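Long-range contacts in putative alpha-L-fucosidase (Bacteroides thetaiotaomicron, PDB 3EYP), which probably hydrolyses alpha-L-fucosides, releasing L-fucose from glycans or glycoconjugates: residues R57-T62 / R107-A112; T394-E399 / V435-Q440; P411-K416 / W423-A428. All coordinates share one frame; numbering follows the deposited sequence.

Interaction 1 (R57-T62 / R107-A112); sequences RQWMQT and REFVDA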
loop_
_atom_site.group_PDB
_atom_site.type_symbol
_atom_site.label_atom_id
_atom_site.label_comp_id
_atom_site.label_asym_id
_atom_site.label_seq_id
_atom_site.Cartn_x
_atom_site.Cartn_y
_atom_site.Cartn_z
ATOM N N ARG A 57 -3.573 14.190 -16.843
ATOM C CA ARG A 57 -3.716 15.283 -15.862
ATOM C C ARG A 57 -5.010 15.066 -15.087
ATOM O O ARG A 57 -5.078 15.260 -13.853
ATOM C CB ARG A 57 -3.680 16.677 -16.530
ATOM C CG ARG A 57 -2.303 17.007 -17.249
ATOM C CD ARG A 57 -2.345 18.384 -17.926
ATOM N NE ARG A 57 -2.144 19.421 -16.935
ATOM C CZ ARG A 57 -3.087 20.220 -16.423
ATOM N NH1 ARG A 57 -2.747 21.096 -15.502
ATOM N NH2 ARG A 57 -4.351 20.190 -16.845
ATOM N N GLN A 58 -6.000 14.596 -15.817
ATOM C CA GLN A 58 -7.319 14.284 -15.242
ATOM C C GLN A 58 -7.139 13.192 -14.159
ATOM O O GLN A 58 -7.751 13.224 -13.098
ATOM C CB GLN A 58 -8.327 13.855 -16.281
ATOM C CG GLN A 58 -9.724 13.670 -15.721
ATOM C CD GLN A 58 -10.159 12.233 -15.643
ATOM O OE1 GLN A 58 -9.381 11.335 -15.904
ATOM N NE2 GLN A 58 -11.407 12.008 -15.283
ATOM N N TRP A 59 -6.275 12.238 -14.463
ATOM C CA TRP A 59 -5.996 11.122 -13.554
ATOM C C TRP A 59 -5.372 11.712 -12.321
ATOM O O TRP A 59 -5.710 11.282 -11.239
ATOM C CB TRP A 59 -5.048 10.078 -14.117
ATOM C CG TRP A 59 -5.376 9.477 -15.442
ATOM C CD1 TRP A 59 -6.432 9.785 -16.266
ATOM C CD2 TRP A 59 -4.599 8.527 -16.125
ATOM N NE1 TRP A 59 -6.383 9.055 -17.393
ATOM C CE2 TRP A 59 -5.267 8.255 -17.351
ATOM C CE3 TRP A 59 -3.442 7.817 -15.801
ATOM C CZ2 TRP A 59 -4.786 7.333 -18.289
ATOM C CZ3 TRP A 59 -2.943 6.896 -16.737
ATOM C CH2 TRP A 59 -3.639 6.643 -17.969
ATOM N N MET A 60 -4.455 12.675 -12.496
ATOM C CA MET A 60 -3.721 13.240 -11.347
ATOM C C MET A 60 -4.667 14.062 -10.481
ATOM O O MET A 60 -4.525 14.138 -9.283
ATOM C CB MET A 60 -2.530 14.111 -11.723
ATOM C CG MET A 60 -1.285 13.437 -12.360
ATOM S SD MET A 60 -0.773 11.817 -11.769
ATOM C CE MET A 60 -0.944 10.837 -13.233
ATOM N N GLN A 61 -5.649 14.666 -11.090
ATOM C CA GLN A 61 -6.634 15.486 -10.303
ATOM C C GLN A 61 -7.473 14.588 -9.409
ATOM O O GLN A 61 -7.785 14.893 -8.247
ATOM C CB GLN A 61 -7.511 16.310 -11.244
ATOM C CG GLN A 61 -6.759 17.418 -11.937
ATOM C CD GLN A 61 -7.321 17.791 -13.307
ATOM O OE1 GLN A 61 -8.503 17.599 -13.583
ATOM N NE2 GLN A 61 -6.454 18.355 -14.174
ATOM N N THR A 62 -7.765 13.413 -9.936
ATOM C CA THR A 62 -8.434 12.372 -9.133
ATOM C C THR A 62 -7.623 12.055 -7.848
ATOM O O THR A 62 -8.151 12.002 -6.739
ATOM C CB THR A 62 -8.743 11.110 -9.972
ATOM O OG1 THR A 62 -9.777 11.436 -10.928
ATOM C CG2 THR A 62 -9.254 9.919 -9.095
ATOM N N ARG A 107 5.031 8.415 -21.266
ATOM C CA ARG A 107 5.462 9.824 -21.306
ATOM C C ARG A 107 4.414 10.742 -20.670
ATOM O O ARG A 107 4.701 11.463 -19.753
ATOM C CB ARG A 107 5.716 10.293 -22.735
ATOM C CG ARG A 107 6.462 11.643 -22.902
ATOM C CD ARG A 107 7.728 11.788 -22.045
ATOM N NE ARG A 107 8.802 10.950 -22.588
ATOM C CZ ARG A 107 9.873 10.557 -21.919
ATOM N NH1 ARG A 107 10.071 10.945 -20.680
ATOM N NH2 ARG A 107 10.774 9.784 -22.499
ATOM N N GLU A 108 3.214 10.748 -21.217
ATOM C CA GLU A 108 2.085 11.543 -20.687
ATOM C C GLU A 108 1.885 11.359 -19.175
ATOM O O GLU A 108 1.684 12.305 -18.404
ATOM C CB GLU A 108 0.797 11.214 -21.460
ATOM C CG GLU A 108 0.989 11.513 -22.973
ATOM C CD GLU A 108 -0.265 11.794 -23.772
ATOM O OE1 GLU A 108 -1.312 12.165 -23.201
ATOM O OE2 GLU A 108 -0.153 11.714 -25.022
ATOM N N PHE A 109 1.887 10.098 -18.791
ATOM C CA PHE A 109 1.783 9.688 -17.395
ATOM C C PHE A 109 2.836 10.318 -16.493
ATOM O O PHE A 109 2.505 11.034 -15.532
ATOM C CB PHE A 109 1.774 8.143 -17.279
ATOM C CG PHE A 109 1.816 7.641 -15.859
ATOM C CD1 PHE A 109 0.718 7.786 -14.996
ATOM C CD2 PHE A 109 2.945 7.027 -15.382
ATOM C CE1 PHE A 109 0.790 7.334 -13.685
ATOM C CE2 PHE A 109 3.009 6.590 -14.100
ATOM C CZ PHE A 109 1.915 6.746 -13.251
ATOM N N VAL A 110 4.104 10.031 -16.775
ATOM C CA VAL A 110 5.192 10.585 -15.960
ATOM C C VAL A 110 5.271 12.102 -16.052
ATOM O O VAL A 110 5.688 12.746 -15.090
ATOM C CB VAL A 110 6.635 10.012 -16.215
ATOM C CG1 VAL A 110 6.699 8.511 -15.973
ATOM C CG2 VAL A 110 7.148 10.378 -17.570
ATOM N N ASP A 111 4.825 12.681 -17.156
ATOM C CA ASP A 111 4.842 14.157 -17.258
ATOM C C ASP A 111 3.787 14.728 -16.305
ATOM O O ASP A 111 4.053 15.652 -15.536
ATOM C CB ASP A 111 4.639 14.670 -18.694
ATOM C CG ASP A 111 5.898 14.534 -19.546
ATOM O OD1 ASP A 111 7.006 14.325 -19.016
ATOM O OD2 ASP A 111 5.753 14.599 -20.781
ATOM N N ALA A 112 2.592 14.146 -16.330
ATOM C CA ALA A 112 1.505 14.542 -15.438
ATOM C C ALA A 112 1.916 14.328 -13.956
ATOM O O ALA A 112 1.616 15.143 -13.083
ATOM C CB ALA A 112 0.139 13.781 -15.767
#

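Interaction 2 (T394-E399 / V435-Q440); sequences TKWSVE and VRLRIQ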
loop_
_atom_site.group_PDB
_atom_site.type_symbol
_atom_site.label_atom_id
_atom_site.label_comp_id
_atom_site.label_asym_id
_atom_site.label_seq_id
_atom_site.Cartn_x
_atom_site.Cartn_y
_atom_site.Cartn_z
ATOM N N THR A 394 3.874 -6.513 21.282
ATOM C CA THR A 394 3.244 -7.690 20.720
ATOM C C THR A 394 1.931 -8.077 21.331
ATOM O O THR A 394 1.295 -9.016 20.871
ATOM C CB THR A 394 4.157 -8.941 20.762
ATOM O OG1 THR A 394 4.520 -9.238 22.125
ATOM C CG2 THR A 394 5.406 -8.750 19.910
ATOM N N LYS A 395 1.511 -7.341 22.348
ATOM C CA LYS A 395 0.148 -7.503 22.851
ATOM C C LYS A 395 -0.292 -6.210 23.486
ATOM O O LYS A 395 0.497 -5.569 24.192
ATOM C CB LYS A 395 0.116 -8.699 23.836
ATOM C CG LYS A 395 -1.238 -9.029 24.370
ATOM C CD LYS A 395 -1.152 -10.235 25.305
ATOM C CE LYS A 395 -2.462 -10.411 26.075
ATOM N NZ LYS A 395 -2.228 -11.305 27.284
ATOM N N TRP A 396 -1.493 -5.785 23.152
ATOM C CA TRP A 396 -2.060 -4.548 23.667
ATOM C C TRP A 396 -3.575 -4.531 23.706
ATOM O O TRP A 396 -4.288 -5.222 22.916
ATOM C CB TRP A 396 -1.544 -3.315 22.901
ATOM C CG TRP A 396 -1.830 -3.324 21.415
ATOM C CD1 TRP A 396 -1.144 -3.989 20.460
ATOM C CD2 TRP A 396 -2.860 -2.613 20.744
ATOM N NE1 TRP A 396 -1.680 -3.733 19.222
ATOM C CE2 TRP A 396 -2.754 -2.907 19.382
ATOM C CE3 TRP A 396 -3.884 -1.768 21.170
ATOM C CZ2 TRP A 396 -3.631 -2.375 18.426
ATOM C CZ3 TRP A 396 -4.749 -1.258 20.229
ATOM C CH2 TRP A 396 -4.607 -1.557 18.875
ATOM N N SER A 397 -4.059 -3.758 24.662
ATOM C CA SER A 397 -5.513 -3.574 24.851
ATOM C C SER A 397 -5.825 -2.148 25.236
ATOM O O SER A 397 -4.981 -1.419 25.713
ATOM C CB SER A 397 -6.072 -4.480 25.918
ATOM O OG SER A 397 -5.642 -5.794 25.753
ATOM N N VAL A 398 -7.063 -1.781 24.981
ATOM C CA VAL A 398 -7.589 -0.497 25.380
ATOM C C VAL A 398 -8.916 -0.691 26.145
ATOM O O VAL A 398 -9.780 -1.488 25.793
ATOM C CB VAL A 398 -7.732 0.496 24.148
ATOM C CG1 VAL A 398 -8.212 1.897 24.609
ATOM C CG2 VAL A 398 -6.393 0.618 23.338
ATOM N N GLU A 399 -8.991 0.043 27.242
ATOM C CA GLU A 399 -10.144 0.096 28.132
ATOM C C GLU A 399 -10.558 1.516 28.440
ATOM O O GLU A 399 -9.878 2.492 28.145
ATOM C CB GLU A 399 -9.804 -0.619 29.444
ATOM C CG GLU A 399 -9.289 -2.022 29.209
ATOM C CD GLU A 399 -8.672 -2.638 30.456
ATOM O OE1 GLU A 399 -8.149 -1.870 31.308
ATOM O OE2 GLU A 399 -8.711 -3.883 30.576
ATOM N N VAL A 435 -9.518 6.732 29.699
ATOM C CA VAL A 435 -9.093 5.702 28.755
ATOM C C VAL A 435 -7.760 5.153 29.181
ATOM O O VAL A 435 -6.804 5.903 29.437
ATOM C CB VAL A 435 -8.922 6.260 27.300
ATOM C CG1 VAL A 435 -8.345 5.147 26.310
ATOM C CG2 VAL A 435 -10.212 6.880 26.785
ATOM N N ARG A 436 -7.702 3.839 29.208
ATOM C CA ARG A 436 -6.463 3.125 29.504
ATOM C C ARG A 436 -5.876 2.359 28.321
ATOM O O ARG A 436 -6.545 1.530 27.694
ATOM C CB ARG A 436 -6.645 2.148 30.681
ATOM C CG ARG A 436 -5.353 1.458 31.033
ATOM C CD ARG A 436 -5.332 0.857 32.421
ATOM N NE ARG A 436 -6.129 -0.351 32.542
ATOM C CZ ARG A 436 -5.961 -1.237 33.531
ATOM N NH1 ARG A 436 -6.712 -2.318 33.607
ATOM N NH2 ARG A 436 -4.999 -1.058 34.422
ATOM N N LEU A 437 -4.598 2.620 28.083
ATOM C CA LEU A 437 -3.800 1.860 27.102
ATOM C C LEU A 437 -2.866 0.928 27.849
ATOM O O LEU A 437 -1.975 1.371 28.588
ATOM C CB LEU A 437 -3.005 2.797 26.211
ATOM C CG LEU A 437 -2.019 2.133 25.254
ATOM C CD1 LEU A 437 -2.757 1.140 24.273
ATOM C CD2 LEU A 437 -1.228 3.220 24.518
ATOM N N ARG A 438 -3.121 -0.379 27.681
ATOM C CA ARG A 438 -2.293 -1.438 28.248
ATOM C C ARG A 438 -1.361 -2.040 27.191
ATOM O O ARG A 438 -1.814 -2.697 26.248
ATOM C CB ARG A 438 -3.160 -2.567 28.828
ATOM C CG ARG A 438 -4.340 -2.131 29.763
ATOM C CD ARG A 438 -4.693 -3.272 30.742
ATOM N NE ARG A 438 -3.677 -3.300 31.800
ATOM C CZ ARG A 438 -3.646 -4.159 32.829
ATOM N NH1 ARG A 438 -2.678 -4.056 33.746
ATOM N NH2 ARG A 438 -4.537 -5.127 32.932
ATOM N N ILE A 439 -0.065 -1.798 27.375
ATOM C CA ILE A 439 1.012 -2.493 26.652
ATOM C C ILE A 439 1.314 -3.702 27.477
ATOM O O ILE A 439 1.856 -3.598 28.592
ATOM C CB ILE A 439 2.304 -1.620 26.467
ATOM C CG1 ILE A 439 1.989 -0.348 25.723
ATOM C CG2 ILE A 439 3.460 -2.405 25.715
ATOM C CD1 ILE A 439 1.079 -0.544 24.577
ATOM N N GLN A 440 0.883 -4.854 26.972
ATOM C CA GLN A 440 0.850 -6.103 27.750
ATOM C C GLN A 440 2.001 -7.045 27.557
ATOM O O GLN A 440 2.342 -7.801 28.434
ATOM C CB GLN A 440 -0.466 -6.831 27.486
ATOM C CG GLN A 440 -1.581 -6.059 28.085
ATOM C CD GLN A 440 -2.933 -6.423 27.560
ATOM O OE1 GLN A 440 -3.214 -6.311 26.360
ATOM N NE2 GLN A 440 -3.814 -6.796 28.476
HETATM O O HOH W 1 -6.651 -7.359 28.163
#

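Interaction 3 (P411-K416 / W423-A428); sequences PEATDK and WIVRLA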
loop_
_atom_site.group_PDB
_atom_site.type_symbol
_atom_site.label_atom_id
_atom_site.label_comp_id
_atom_site.label_asym_id
_atom_site.label_seq_id
_atom_site.Cartn_x
_atom_site.Cartn_y
_atom_site.Cartn_z
ATOM N N PRO A 411 -14.373 -4.624 23.230
ATOM C CA PRO A 411 -14.282 -5.949 22.631
ATOM C C PRO A 411 -13.348 -6.043 21.478
ATOM O O PRO A 411 -12.699 -7.056 21.318
ATOM C CB PRO A 411 -15.696 -6.205 22.146
ATOM C CG PRO A 411 -16.570 -5.473 23.127
ATOM C CD PRO A 411 -15.775 -4.226 23.467
ATOM N N GLU A 412 -13.301 -4.978 20.680
ATOM C CA GLU A 412 -12.562 -4.976 19.406
ATOM C C GLU A 412 -11.087 -4.602 19.616
ATOM O O GLU A 412 -10.243 -4.683 18.703
ATOM C CB GLU A 412 -13.241 -4.003 18.381
ATOM C CG GLU A 412 -14.785 -4.197 18.106
ATOM C CD GLU A 412 -15.678 -3.413 19.098
ATOM O OE1 GLU A 412 -15.208 -3.150 20.211
ATOM O OE2 GLU A 412 -16.862 -3.056 18.784
ATOM N N ALA A 413 -10.781 -4.190 20.836
ATOM C CA ALA A 413 -9.443 -3.716 21.193
ATOM C C ALA A 413 -8.891 -4.391 22.420
ATOM O O ALA A 413 -8.304 -3.740 23.274
ATOM C CB ALA A 413 -9.428 -2.168 21.390
ATOM N N THR A 414 -9.092 -5.700 22.453
ATOM C CA THR A 414 -8.590 -6.591 23.494
ATOM C C THR A 414 -7.620 -7.656 22.985
ATOM O O THR A 414 -7.897 -8.432 22.090
ATOM C CB THR A 414 -9.765 -7.277 24.152
ATOM O OG1 THR A 414 -10.715 -6.291 24.570
ATOM C CG2 THR A 414 -9.304 -8.140 25.359
ATOM N N ASP A 415 -6.444 -7.645 23.595
ATOM C CA ASP A 415 -5.404 -8.614 23.320
ATOM C C ASP A 415 -5.076 -8.605 21.837
ATOM O O ASP A 415 -4.917 -9.664 21.200
ATOM C CB ASP A 415 -5.886 -9.997 23.788
ATOM C CG ASP A 415 -6.089 -10.072 25.322
ATOM O OD1 ASP A 415 -5.410 -9.310 26.059
ATOM O OD2 ASP A 415 -6.958 -10.871 25.756
ATOM N N LYS A 416 -4.965 -7.375 21.319
ATOM C CA LYS A 416 -4.448 -7.118 19.982
ATOM C C LYS A 416 -2.969 -7.432 19.967
ATOM O O LYS A 416 -2.319 -7.487 20.988
ATOM C CB LYS A 416 -4.717 -5.693 19.529
ATOM C CG LYS A 416 -6.191 -5.310 19.480
ATOM C CD LYS A 416 -6.996 -6.336 18.831
ATOM C CE LYS A 416 -6.915 -6.286 17.327
ATOM N NZ LYS A 416 -7.510 -7.550 16.730
ATOM N N TRP A 423 -2.169 0.991 13.321
ATOM C CA TRP A 423 -3.214 0.033 13.554
ATOM C C TRP A 423 -4.453 0.797 13.957
ATOM O O TRP A 423 -4.415 1.619 14.894
ATOM C CB TRP A 423 -2.838 -1.038 14.604
ATOM C CG TRP A 423 -3.579 -2.285 14.317
ATOM C CD1 TRP A 423 -4.863 -2.557 14.643
ATOM C CD2 TRP A 423 -3.124 -3.349 13.516
ATOM N NE1 TRP A 423 -5.239 -3.794 14.139
ATOM C CE2 TRP A 423 -4.177 -4.295 13.430
ATOM C CE3 TRP A 423 -1.934 -3.613 12.854
ATOM C CZ2 TRP A 423 -4.062 -5.459 12.706
ATOM C CZ3 TRP A 423 -1.810 -4.852 12.157
ATOM C CH2 TRP A 423 -2.871 -5.709 12.067
ATOM N N ILE A 424 -5.524 0.578 13.201
ATOM C CA ILE A 424 -6.820 1.225 13.512
ATOM C C ILE A 424 -7.772 0.207 14.051
ATOM O O ILE A 424 -7.808 -0.937 13.586
ATOM C CB ILE A 424 -7.441 1.859 12.224
ATOM C CG1 ILE A 424 -6.545 3.016 11.706
ATOM C CG2 ILE A 424 -8.948 2.269 12.460
ATOM C CD1 ILE A 424 -6.886 3.489 10.277
ATOM N N VAL A 425 -8.555 0.612 15.030
ATOM C CA VAL A 425 -9.641 -0.228 15.511
ATOM C C VAL A 425 -10.929 0.579 15.468
ATOM O O VAL A 425 -10.947 1.768 15.803
ATOM C CB VAL A 425 -9.368 -0.771 16.948
ATOM C CG1 VAL A 425 -10.684 -1.330 17.560
ATOM C CG2 VAL A 425 -8.274 -1.857 16.879
ATOM N N ARG A 426 -11.960 -0.048 14.941
ATOM C CA ARG A 426 -13.290 0.517 14.966
ATOM C C ARG A 426 -14.128 -0.291 15.962
ATOM O O ARG A 426 -13.951 -1.511 16.117
ATOM C CB ARG A 426 -13.951 0.469 13.585
ATOM C CG ARG A 426 -13.300 1.332 12.528
ATOM C CD ARG A 426 -13.985 1.134 11.246
ATOM N NE ARG A 426 -13.524 -0.127 10.700
ATOM C CZ ARG A 426 -13.942 -0.628 9.553
ATOM N NH1 ARG A 426 -14.823 0.065 8.834
ATOM N NH2 ARG A 426 -13.444 -1.789 9.124
ATOM N N LEU A 427 -15.038 0.410 16.608
ATOM C CA LEU A 427 -15.708 -0.109 17.799
ATOM C C LEU A 427 -17.041 0.542 17.968
ATOM O O LEU A 427 -17.235 1.689 17.570
ATOM C CB LEU A 427 -14.856 0.183 19.048
ATOM C CG LEU A 427 -14.402 1.635 19.338
ATOM C CD1 LEU A 427 -14.936 2.138 20.712
ATOM C CD2 LEU A 427 -12.900 1.804 19.239
ATOM N N ALA A 428 -17.967 -0.229 18.532
ATOM C CA ALA A 428 -19.255 0.321 18.948
ATOM C C ALA A 428 -18.978 1.521 19.863
ATOM O O ALA A 428 -18.125 1.448 20.760
ATOM C CB ALA A 428 -20.143 -0.755 19.629
HETATM O O HOH W 2 -17.029 -1.056 21.923
#

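Interaction 1 (R57-T62 / R107-A112)
Two neighbouring helices of the TIM-barrel-type domain, probably the catalytic one, meet here through a small, buried, apolar helix-helix contact. Residues 57-62 and 107-112 run in roughly the same direction, their axes 9.4 Å apart at the closest and crossing at -43°. Such an approach suits A112, whose methyl group points at the other helix and takes up little room: its CB lies 3.9 Å from R57 N, close against the backbone. M60 lies between the helices with a long, flexible, unbranched chain. Its CG stands beside its own backbone N (chi1 -69°) and touches A112 twice, 3.7 Å from CB and 3.4 Å from the carbonyl O. Bends at chi2 and chi3 then turn the chain, so that M60 CE ends 3.9 Å from F109 CD1. The phenyl ring reaches this place because its CG is anti to the backbone N (chi1 174°), and it crosses the methionine at about a right angle. W59, on the helix of M60, brings its indole CZ3 to 4.2 Å from F109 CD1, while W59 NE1 is hydrogen-bonded to the carbonyl of G302. An alanine at M60 would probably loosen the joint, since both the CG contact on A112 and the methyl contact on F109 would be lost. Toward solvent, R57 forms a salt bridge with E115. Beneath the two helices runs strand 70-76, which lies between them in the sequence; W59 rests on its L73 and F109 on A71 and L73, so the pair covers this strand of the parallel sheet.

Interaction 2 (T394-E399 / V435-Q440)
On one face of this antiparallel strand pair E399 and R436, cross-strand partners at a hydrogen-bonded site, lie side by side and point the same way. Their carboxylate and guanidinium planes are only 29° apart, and a single oxygen, E399 OE1, enters the guanidinium edge. It accepts from R436 NE at 2.8 Å, nearly along its C-O axis, and from R436 NH1 at 2.7 Å through its syn lone pair. R438 lies flat against that guanidinium, its NE 3.5 Å above the plane and over the centre; two like charges can probably sit so close because E399 grips R436 while D367 takes R438 in a salt bridge. Further along the same face, S397 OG stands beside its backbone N (chi1 -48°) and donates to Q440 OE1 at 2.6 Å. Serine is short enough to stay close to the sheet, while the extended glutamine reaches across to it. A water donates to S397 OG and accepts from Q440 NE2 at 2.9 Å, and D415 N gives the hydroxyl a further bond.

The other face is apolar. W396 takes the crowded first torsion, CG between backbone N and carbonyl carbon (chi1 59°), and its NE1 bonds to the carbonyl of A418. V398 CG2 meets the indole in its plane, at the edge, and also touches L437 CD1 at 3.8 Å; V398 CG1 meets V435 CG1 at 3.7 Å. Branched aliphatic residues suit these positions, which face L381, I383 and F451 of the opposing sheet. A polar outer and an apolar inner face, joined by backbone bonds such as the nearly straight E399 N to R436 O (2.9 Å), are usual in a beta-sandwich, here the F5/8 type C domain.

Interaction 3 (P411-K416 / W423-A428)
In the beta-sandwich of the F5/8 type C domain, the loop 411-416 bridges from the sheet containing strand 393-401 to strand 423-432 of the other sheet, and E412 makes the largest share of the contact. Its CB faces the strand, 3.8 Å from V425 CG1 and 3.4 Å from R426 O. CG stands beside the glutamate's own backbone N (chi1 -53°) and remains over the same carbonyl oxygen. A bend at chi2 (88°) then lays the chain along the strand, crossing L427 at about a right angle, so that CD passes 3.6 Å from L427 CA. The two carboxylate oxygens part there: OE1 lies 3.5 Å from L427 CB, whereas OE2 goes on to the backbone of A428. Glutamate suits this place because its chain is long enough to run past two residues and its end can take up a backbone N-H where the strand turns a corner.

Behind it the contact is apolar and looser. V425 CG1, anti to its backbone N, is the nearest atom to A413 CB, at 4.1 Å, and a small alanine fits where the loop lies over the strand. K416 brings its CE towards W423, while its NZ forms a salt bridge with D218 of the barrel domain. R426 points away from the loop towards helix 275-283, where it pairs with D280 and makes a cation-pi contact with W279. On the other side of the loop, D415 and K416 both face W396 in a G1 beta bulge.

At the corner of the strand a water donates to both E412 OE1 and A428 O, while A428 N donates to E412 OE2 at 3.0 Å and 164°, reaching it from above the carboxylate plane.

From the N terminus, interaction 1 comes first: it closes a loop of 44 residues, joining helices 56-65 and 105-116 of the barrel domain around strand 70-76, and is complete before the others begin. Its centre is about 44 Å from that of interaction 2, on the other side of the chain's centre. Interaction 2 then joins residues 394-399 to 435-440, and the 35 residues between them hold the whole of interaction 3, whose own loop is only six residues long. These two touch: W396 O takes the N-H of K416 and V398 N binds A413 O, so 411-416 lines one strand of interaction 2 and links both sheets of the sandwich.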